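Local coordinates for ribosomal protein S2-related protein (Deinococcus radiodurans, PDB 2JH3) that binds a [4Fe-4S] cluster and, with its chelatase-like fold, may act as a sirohydrochlorin ferrochelatase, at residues L403-V406 and Q407-T410; M393-A396 and R397-T400; E81-L84 and P85-G89. All blocks are in the same frame, centred on the assembly; numbering follows the deposited sequence.

Contact 1: L403-V406 and Q407-T410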
ATOM      1  N   LEU A 403      23.753  -2.666  -6.903  1.00 34.66           N
ATOM      2  CA  LEU A 403      22.783  -1.782  -7.574  1.00 33.92           C
ATOM      3  C   LEU A 403      23.068  -1.460  -9.045  1.00 33.48           C
ATOM      4  O   LEU A 403      22.156  -1.051  -9.772  1.00 30.10           O
ATOM      5  CB  LEU A 403      22.661  -0.444  -6.826  1.00 33.40           C
ATOM      6  CG  LEU A 403      21.321   0.265  -6.878  1.00 34.68           C
ATOM      7  CD1 LEU A 403      20.097  -0.605  -6.569  1.00 34.94           C
ATOM      8  CD2 LEU A 403      21.378   1.434  -5.875  1.00 35.56           C
ATOM      9  N   ALA A 404      24.315  -1.566  -9.496  1.00 32.55           N
ATOM     10  CA  ALA A 404      24.611  -1.236 -10.908  1.00 32.64           C
ATOM     11  C   ALA A 404      23.853  -2.122 -11.889  1.00 32.21           C
ATOM     12  O   ALA A 404      23.720  -1.837 -13.053  1.00 32.28           O
ATOM     13  CB  ALA A 404      26.040  -1.407 -11.167  1.00 31.78           C
ATOM     14  N   ARG A 405      23.483  -3.275 -11.402  1.00 33.17           N
ATOM     15  CA  ARG A 405      22.629  -4.200 -12.107  1.00 33.89           C
ATOM     16  C   ARG A 405      21.350  -3.538 -12.663  1.00 33.24           C
ATOM     17  O   ARG A 405      20.795  -4.029 -13.644  1.00 33.41           O
ATOM     18  CB  ARG A 405      22.272  -5.314 -11.127  1.00 34.87           C
ATOM     19  CG  ARG A 405      22.154  -6.636 -11.672  0.75 40.04           C
ATOM     20  CD  ARG A 405      23.497  -7.282 -12.022  0.75 45.42           C
ATOM     21  NE  ARG A 405      23.218  -8.224 -13.105  1.00 47.68           N
ATOM     22  CZ  ARG A 405      23.816  -8.258 -14.296  1.00 49.38           C
ATOM     23  NH1 ARG A 405      24.859  -7.452 -14.632  1.00 46.36           N
ATOM     24  NH2 ARG A 405      23.357  -9.152 -15.158  1.00 49.74           N
ATOM     25  N   VAL A 406      20.894  -2.405 -12.079  1.00 32.02           N
ATOM     26  CA  VAL A 406      19.755  -1.666 -12.693  1.00 30.57           C
ATOM     27  C   VAL A 406      20.014  -1.261 -14.138  1.00 30.03           C
ATOM     28  O   VAL A 406      19.082  -1.077 -14.915  1.00 28.24           O
ATOM     29  CB  VAL A 406      19.314  -0.384 -11.855  1.00 30.08           C
ATOM     30  CG1 VAL A 406      18.796  -0.806 -10.502  1.00 29.72           C
ATOM     31  CG2 VAL A 406      20.393   0.614 -11.727  1.00 28.39           C
ATOM     32  N   GLN A 407      21.298  -1.120 -14.482  1.00 29.59           N
ATOM     33  CA  GLN A 407      21.748  -0.804 -15.829  1.00 30.65           C
ATOM     34  C   GLN A 407      21.355  -1.829 -16.940  1.00 30.51           C
ATOM     35  O   GLN A 407      21.458  -1.530 -18.121  1.00 31.36           O
ATOM     36  CB  GLN A 407      23.263  -0.600 -15.845  1.00 29.82           C
ATOM     37  CG  GLN A 407      23.737   0.695 -15.194  1.00 31.70           C
ATOM     38  CD  GLN A 407      25.210   0.672 -14.701  1.00 32.72           C
ATOM     39  OE1 GLN A 407      26.059  -0.007 -15.288  1.00 33.48           O
ATOM     40  NE2 GLN A 407      25.507   1.430 -13.640  1.00 31.42           N
ATOM     41  N   ARG A 408      20.906  -2.992 -16.540  1.00 30.84           N
ATOM     42  CA  ARG A 408      20.554  -4.062 -17.438  1.00 31.76           C
ATOM     43  C   ARG A 408      19.065  -4.096 -17.715  1.00 32.60           C
ATOM     44  O   ARG A 408      18.637  -4.790 -18.624  1.00 31.99           O
ATOM     45  CB  ARG A 408      20.924  -5.424 -16.781  1.00 31.89           C
ATOM     46  CG  ARG A 408      22.324  -5.530 -16.237  1.00 34.77           C
ATOM     47  CD  ARG A 408      23.412  -5.794 -17.284  1.00 42.04           C
ATOM     48  NE  ARG A 408      23.842  -4.566 -17.937  1.00 43.87           N
ATOM     49  CZ  ARG A 408      23.590  -4.282 -19.206  1.00 48.28           C
ATOM     50  NH1 ARG A 408      22.939  -5.164 -19.990  1.00 50.37           N
ATOM     51  NH2 ARG A 408      24.003  -3.115 -19.705  1.00 48.22           N
ATOM     52  N   ALA A 409      18.261  -3.401 -16.890  1.00 31.73           N
ATOM     53  CA  ALA A 409      16.816  -3.396 -17.068  1.00 31.98           C
ATOM     54  C   ALA A 409      16.428  -2.772 -18.407  1.00 31.63           C
ATOM     55  O   ALA A 409      16.933  -1.711 -18.769  1.00 30.82           O
ATOM     56  CB  ALA A 409      16.133  -2.641 -15.901  1.00 31.99           C
ATOM     57  N   THR A 410      15.529  -3.437 -19.131  1.00 32.89           N
ATOM     58  CA  THR A 410      15.009  -2.887 -20.389  1.00 33.90           C
ATOM     59  C   THR A 410      13.995  -1.796 -20.133  1.00 34.98           C
ATOM     60  O   THR A 410      13.449  -1.733 -19.033  1.00 33.29           O
ATOM     61  CB  THR A 410      14.280  -3.942 -21.198  1.00 34.11           C
ATOM     62  OG1 THR A 410      13.325  -4.606 -20.358  1.00 34.75           O
ATOM     63  CG2 THR A 410      15.286  -4.949 -21.722  1.00 34.54           C
TER
HETATM   64  O   HOH W   1      25.141  -3.987 -14.955  1.00 41.92           O
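Three successive i to i+3 bonds wind 403-406 into 407-410 as a 3-10 turn: Gln407 N to Ala404 O at 2.9 Å, then Arg408 N to Arg405 O and Ala409 N to Val406 O. On one side, two arginines meet across this turn. Arg405 bends at chi2 (74°), which brings its guanidinium back over the aliphatic part of Arg408. Arg408 CG sits over one face of that guanidinium, displaced toward the rim, and Arg405 NH1 reaches Arg408 CD at 3.4 Å. The two guanidinium planes are inclined by 41°. Arg405 NH1 and Arg408 NE are 4.5 Å apart, so like charges come near each other, which probably costs some energy. A water lies in plane at the edge of the Arg408 guanidinium. It donates to Ala404 O at 3.2 Å and accepts a weak bond from Arg408 NE. The turn belongs to the linker from helix 392-398 to helix 411-422 in the cluster-binding domain. At its end Thr410 is the N-cap of helix 411-422; its side chain caps a backbone N there, and its own N bonds Gln413 OE1. Gln407 runs extended beyond CG and lays its amide against Ala404, with NE2 3.8 Å from Ala404 CB. The same NE2 donates to Ala396 O of helix 392-398. Val406 is buried against Trp392 and Ala396 of that helix, while Ala409, with CB 3.5 Å from Val406 O, packs on Val461 and Val465 of helix 455-467.

Contact 2: M393-A396 and R397-T400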
ATOM      1  N   MET A 393      18.108   6.519 -17.424  1.00 28.57           N
ATOM      2  CA  MET A 393      19.430   5.916 -17.704  1.00 29.42           C
ATOM      3  C   MET A 393      20.572   6.666 -17.002  1.00 28.64           C
ATOM      4  O   MET A 393      21.578   6.109 -16.582  1.00 26.20           O
ATOM      5  CB  MET A 393      19.687   5.852 -19.222  1.00 32.83           C
ATOM      6  CG  MET A 393      20.234   4.447 -19.681  1.00 38.85           C
ATOM      7  SD  MET A 393      21.370   3.533 -18.532  1.00 49.76           S
ATOM      8  CE  MET A 393      20.582   1.897 -18.643  1.00 45.25           C
ATOM      9  N   SER A 394      20.418   7.964 -16.873  1.00 27.37           N
ATOM     10  CA  SER A 394      21.317   8.729 -16.083  1.00 28.02           C
ATOM     11  C   SER A 394      21.404   8.361 -14.540  1.00 27.91           C
ATOM     12  O   SER A 394      22.506   8.191 -13.967  1.00 27.33           O
ATOM     13  CB  SER A 394      20.965  10.196 -16.340  1.00 28.03           C
ATOM     14  OG  SER A 394      21.789  10.928 -15.536  1.00 31.81           O
ATOM     15  N   THR A 395      20.254   8.208 -13.869  1.00 26.59           N
ATOM     16  CA  THR A 395      20.247   7.627 -12.539  1.00 25.79           C
ATOM     17  C   THR A 395      20.923   6.288 -12.499  1.00 26.01           C
ATOM     18  O   THR A 395      21.766   6.060 -11.625  1.00 26.73           O
ATOM     19  CB  THR A 395      18.794   7.427 -12.048  1.00 25.25           C
ATOM     20  OG1 THR A 395      18.094   8.621 -12.247  1.00 21.79           O
ATOM     21  CG2 THR A 395      18.703   7.027 -10.566  1.00 25.27           C
ATOM     22  N   ALA A 396      20.515   5.357 -13.378  1.00 25.84           N
ATOM     23  CA  ALA A 396      21.010   3.983 -13.355  1.00 26.43           C
ATOM     24  C   ALA A 396      22.550   3.937 -13.501  1.00 27.48           C
ATOM     25  O   ALA A 396      23.215   3.178 -12.798  1.00 25.00           O
ATOM     26  CB  ALA A 396      20.347   3.160 -14.447  1.00 26.30           C
ATOM     27  N   ARG A 397      23.060   4.755 -14.418  1.00 27.88           N
ATOM     28  CA  ARG A 397      24.496   4.854 -14.713  1.00 31.07           C
ATOM     29  C   ARG A 397      25.333   5.381 -13.536  1.00 30.30           C
ATOM     30  O   ARG A 397      26.515   5.038 -13.464  1.00 30.23           O
ATOM     31  CB  ARG A 397      24.732   5.782 -15.884  1.00 31.59           C
ATOM     32  CG  ARG A 397      24.624   5.148 -17.215  1.00 36.04           C
ATOM     33  CD  ARG A 397      24.956   6.192 -18.274  1.00 37.91           C
ATOM     34  NE  ARG A 397      26.378   6.430 -18.554  1.00 42.94           N
ATOM     35  CZ  ARG A 397      27.208   5.558 -19.146  1.00 43.68           C
ATOM     36  NH1 ARG A 397      26.795   4.332 -19.437  1.00 47.35           N
ATOM     37  NH2 ARG A 397      28.471   5.895 -19.402  1.00 44.26           N
ATOM     38  N   ARG A 398      24.783   6.222 -12.648  1.00 29.61           N
ATOM     39  CA  ARG A 398      25.575   6.642 -11.480  1.00 29.97           C
ATOM     40  C   ARG A 398      25.881   5.493 -10.511  1.00 31.21           C
ATOM     41  O   ARG A 398      26.874   5.576  -9.745  1.00 31.90           O
ATOM     42  CB  ARG A 398      24.891   7.706 -10.637  1.00 30.66           C
ATOM     43  CG  ARG A 398      24.708   9.008 -11.290  1.00 30.71           C
ATOM     44  CD  ARG A 398      24.381  10.132 -10.263  1.00 28.17           C
ATOM     45  NE  ARG A 398      23.283   9.787  -9.373  1.00 23.82           N
ATOM     46  CZ  ARG A 398      21.998  10.047  -9.635  1.00 21.75           C
ATOM     47  NH1 ARG A 398      21.652  10.662 -10.733  1.00 20.85           N
ATOM     48  NH2 ARG A 398      21.068   9.670  -8.805  1.00 20.30           N
ATOM     49  N   GLN A 399      25.034   4.459 -10.513  1.00 30.47           N
ATOM     50  CA  GLN A 399      25.042   3.434  -9.479  1.00 30.88           C
ATOM     51  C   GLN A 399      26.187   2.429  -9.678  1.00 32.06           C
ATOM     52  O   GLN A 399      26.689   2.232 -10.813  1.00 29.63           O
ATOM     53  CB  GLN A 399      23.673   2.716  -9.382  1.00 30.00           C
ATOM     54  CG  GLN A 399      22.391   3.623  -9.429  1.00 29.45           C
ATOM     55  CD  GLN A 399      22.394   4.693  -8.405  1.00 28.77           C
ATOM     56  OE1 GLN A 399      22.039   5.826  -8.691  1.00 27.70           O
ATOM     57  NE2 GLN A 399      22.830   4.361  -7.177  1.00 25.32           N
ATOM     58  N   THR A 400      26.608   1.849  -8.540  1.00 32.85           N
ATOM     59  CA  THR A 400      27.802   0.965  -8.385  1.00 33.31           C
ATOM     60  C   THR A 400      27.421  -0.185  -7.400  1.00 34.19           C
ATOM     61  O   THR A 400      26.402  -0.119  -6.737  1.00 33.27           O
ATOM     62  CB  THR A 400      29.113   1.725  -7.903  1.00 34.49           C
ATOM     63  OG1 THR A 400      28.847   2.654  -6.840  1.00 33.92           O
ATOM     64  CG2 THR A 400      29.735   2.494  -8.989  1.00 32.00           C
TER
HETATM   65  O   HOH W   2      23.101  11.872 -13.122  1.00 36.29           O
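Arg398 NH1 is gripped by a water at 3.0 Å, which Ser394 OG also bonds at 2.9 Å, and by Glu452 OE2 in a salt bridge. The water lies in plane at the guanidinium edge. A bend at chi3 (-51°) folds the end of Arg398 back along the helix. One face of the guanidinium thus lies over Thr395 CA, which is 3.8 Å from Arg398 NH1. Thr395 CG2 also meets it, 4.0 Å from Arg398 NH2. Thr395 OG1, anti to the carbonyl carbon (chi1 -49°), bonds Glu452 OE2, which also pairs with Arg398 NH1. Arg397 N bonds Met393 O, as in a regular alpha-helix, here helix 392-398 of the cluster-binding domain. Arg398 N shares its hydrogen between Ser394 O, at 3.3 Å, and, weakly, Thr395 O. Gln399 N bonds Ala396 O, an i to i+3 link. On another side of the helix Met393 SD touches Arg397 CG at 3.9 Å, crossing it at a slant. The Thr395 side chain is about 9 Å from the [4Fe-4S] cluster. Arg398 NE forms a salt bridge with Glu87 OE2, so one guanidinium joins two carboxylates. Its charge is probably well balanced and its rotation held, despite Arg56 close by.

Contact 3: E81-L84 and P85-G89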
ATOM      1  N   GLU A  81      33.681   9.650  -0.031  1.00 24.98           N
ATOM      2  CA  GLU A  81      34.575  10.171  -1.071  1.00 26.89           C
ATOM      3  C   GLU A  81      34.011  10.072  -2.524  1.00 27.88           C
ATOM      4  O   GLU A  81      34.314  10.912  -3.394  1.00 28.35           O
ATOM      5  CB  GLU A  81      35.939   9.417  -1.005  1.00 27.21           C
ATOM      6  CG  GLU A  81      36.680   9.729   0.347  1.00 27.08           C
ATOM      7  CD  GLU A  81      38.033   9.000   0.490  1.00 31.34           C
ATOM      8  OE1 GLU A  81      38.695   9.183   1.542  1.00 33.79           O
ATOM      9  OE2 GLU A  81      38.347   8.199  -0.401  1.00 28.83           O
ATOM     10  N   THR A  82      33.246   9.022  -2.783  1.00 27.86           N
ATOM     11  CA  THR A  82      32.680   8.802  -4.116  1.00 27.03           C
ATOM     12  C   THR A  82      31.146   8.876  -4.213  1.00 25.30           C
ATOM     13  O   THR A  82      30.625   9.678  -5.003  1.00 25.07           O
ATOM     14  CB  THR A  82      33.304   7.542  -4.690  1.00 29.04           C
ATOM     15  OG1 THR A  82      34.732   7.789  -4.759  1.00 32.43           O
ATOM     16  CG2 THR A  82      32.728   7.172  -6.068  1.00 29.62           C
ATOM     17  N   VAL A  83      30.435   8.144  -3.378  1.00 22.48           N
ATOM     18  CA  VAL A  83      28.979   8.033  -3.499  1.00 22.96           C
ATOM     19  C   VAL A  83      28.299   9.334  -3.150  1.00 23.19           C
ATOM     20  O   VAL A  83      27.503   9.761  -3.888  1.00 22.25           O
ATOM     21  CB  VAL A  83      28.428   6.896  -2.605  1.00 22.18           C
ATOM     22  CG1 VAL A  83      26.857   6.809  -2.592  1.00 24.19           C
ATOM     23  CG2 VAL A  83      29.040   5.526  -3.022  1.00 21.48           C
ATOM     24  N   LEU A  84      28.567   9.930  -1.978  1.00 23.24           N
ATOM     25  CA  LEU A  84      27.823  11.139  -1.568  1.00 22.98           C
ATOM     26  C   LEU A  84      28.071  12.293  -2.521  1.00 23.61           C
ATOM     27  O   LEU A  84      27.098  12.942  -2.968  1.00 24.60           O
ATOM     28  CB  LEU A  84      28.061  11.530  -0.085  1.00 24.70           C
ATOM     29  CG  LEU A  84      27.913  10.403   0.983  1.00 24.28           C
ATOM     30  CD1 LEU A  84      28.086  10.883   2.419  1.00 23.70           C
ATOM     31  CD2 LEU A  84      26.678   9.533   0.868  1.00 23.13           C
ATOM     32  N   PRO A  85      29.344  12.546  -2.895  1.00 22.92           N
ATOM     33  CA  PRO A  85      29.659  13.588  -3.864  1.00 24.54           C
ATOM     34  C   PRO A  85      28.997  13.382  -5.228  1.00 25.52           C
ATOM     35  O   PRO A  85      28.458  14.316  -5.776  1.00 24.76           O
ATOM     36  CB  PRO A  85      31.193  13.540  -3.951  1.00 23.50           C
ATOM     37  CG  PRO A  85      31.601  12.975  -2.722  1.00 23.31           C
ATOM     38  CD  PRO A  85      30.587  11.941  -2.373  1.00 22.23           C
ATOM     39  N   ARG A  86      28.949  12.161  -5.711  1.00 26.49           N
ATOM     40  CA  ARG A  86      28.261  11.814  -6.971  1.00 28.40           C
ATOM     41  C   ARG A  86      26.750  12.082  -6.923  1.00 28.48           C
ATOM     42  O   ARG A  86      26.194  12.564  -7.859  1.00 29.25           O
ATOM     43  CB  ARG A  86      28.458  10.342  -7.178  1.00 29.10           C
ATOM     44  CG  ARG A  86      28.145   9.746  -8.444  1.00 31.81           C
ATOM     45  CD  ARG A  86      28.490   8.241  -8.249  1.00 33.65           C
ATOM     46  NE  ARG A  86      27.376   7.620  -7.567  1.00 37.99           N
ATOM     47  CZ  ARG A  86      27.295   6.418  -7.006  1.00 35.29           C
ATOM     48  NH1 ARG A  86      28.329   5.570  -6.913  1.00 33.62           N
ATOM     49  NH2 ARG A  86      26.073   6.099  -6.502  1.00 37.15           N
ATOM     50  N   GLU A  87      26.085  11.723  -5.829  1.00 27.61           N
ATOM     51  CA  GLU A  87      24.659  11.940  -5.732  1.00 28.42           C
ATOM     52  C   GLU A  87      24.334  13.427  -5.497  1.00 29.16           C
ATOM     53  O   GLU A  87      23.388  13.995  -6.083  1.00 25.80           O
ATOM     54  CB  GLU A  87      24.115  11.079  -4.630  1.00 28.53           C
ATOM     55  CG  GLU A  87      24.264   9.579  -4.919  1.00 29.95           C
ATOM     56  CD  GLU A  87      23.385   9.146  -6.120  1.00 34.51           C
ATOM     57  OE1 GLU A  87      22.142   9.310  -6.050  1.00 35.10           O
ATOM     58  OE2 GLU A  87      23.922   8.646  -7.113  1.00 36.94           O
ATOM     59  N   LEU A  88      25.158  14.068  -4.689  1.00 28.99           N
ATOM     60  CA  LEU A  88      25.024  15.496  -4.491  1.00 30.13           C
ATOM     61  C   LEU A  88      25.351  16.282  -5.734  1.00 30.53           C
ATOM     62  O   LEU A  88      24.984  17.441  -5.811  1.00 30.97           O
ATOM     63  CB  LEU A  88      25.933  15.973  -3.362  1.00 29.46           C
ATOM     64  CG  LEU A  88      25.546  16.082  -1.899  1.00 31.76           C
ATOM     65  CD1 LEU A  88      24.071  16.220  -1.507  1.00 34.67           C
ATOM     66  CD2 LEU A  88      26.267  15.085  -0.980  1.00 28.68           C
ATOM     67  N   GLY A  89      26.095  15.702  -6.678  1.00 31.43           N
ATOM     68  CA  GLY A  89      26.482  16.421  -7.901  1.00 31.32           C
ATOM     69  C   GLY A  89      27.694  17.309  -7.749  1.00 32.39           C
ATOM     70  O   GLY A  89      27.792  18.363  -8.396  1.00 29.86           O
TER
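Arg86 carries CG anti to its N (chi1 -167°) and turns at chi3 (81°), which swings its guanidinium over Val83, whose CG1 is likewise anti to N (chi1 175°). The side chains meet at Arg86 NH1 to Val83 CG2, 4.0 Å, and Arg86 NH2 to Val83 CG1, 4.1 Å. Glu87 OE2 lies in plane at the guanidinium edge and forms a weak salt-bridge bond with Arg86 NH2 at 3.4 Å; the same oxygen is salt-bridged to Arg398 NE. Arg86 NH1 bonds Thr400 OG1. Pro85 has no N-H to give, and the helix kinks here after a pi-type turn. Pro85 CG lies 3.5 Å from Glu81 O. Pro85 CD lies 3.4 Å from Leu84 CB, a closeness due largely to the peptide link. Pro85 and Leu84 both pack on Tyr112 of strand 108-112. Replacing Pro85 by an alanine removes CG and CD and is likely to leave a gap beside Glu81 O and loosen the contact with Tyr112. Regular bonding resumes with Arg86 N to Thr82 O and Leu88 N to Leu84 O, 2.8 Å. Gly89, with positive phi, is the C' residue of the Schellman motif that closes helix 78-88, in the alpha/beta CbiX domain of the chelatase fold.

How the contacts relate
Contact 3 comes first along the chain, on helix 78-88 of the first CbiX domain. Contacts 2 and 1 follow much later, in helix 392-398 and the loop after it, both in the cluster-binding domain. The centres of contacts 1 and 2 are about 8 Å apart and those of contacts 2 and 3 about 12 Å; each of these pairs touches. The centres of contacts 1 and 3 are about 19 Å apart, without touching. Helix 392-398 therefore stands between the chelatase-like domain and the 403-410 turn. Salt-bridged and hydrogen-bonded side chains tie 393-400 to 81-89, so residues far apart in sequence join the two domains, with Thr395 and Glu87 side chains about 9 and 12 Å from the cluster.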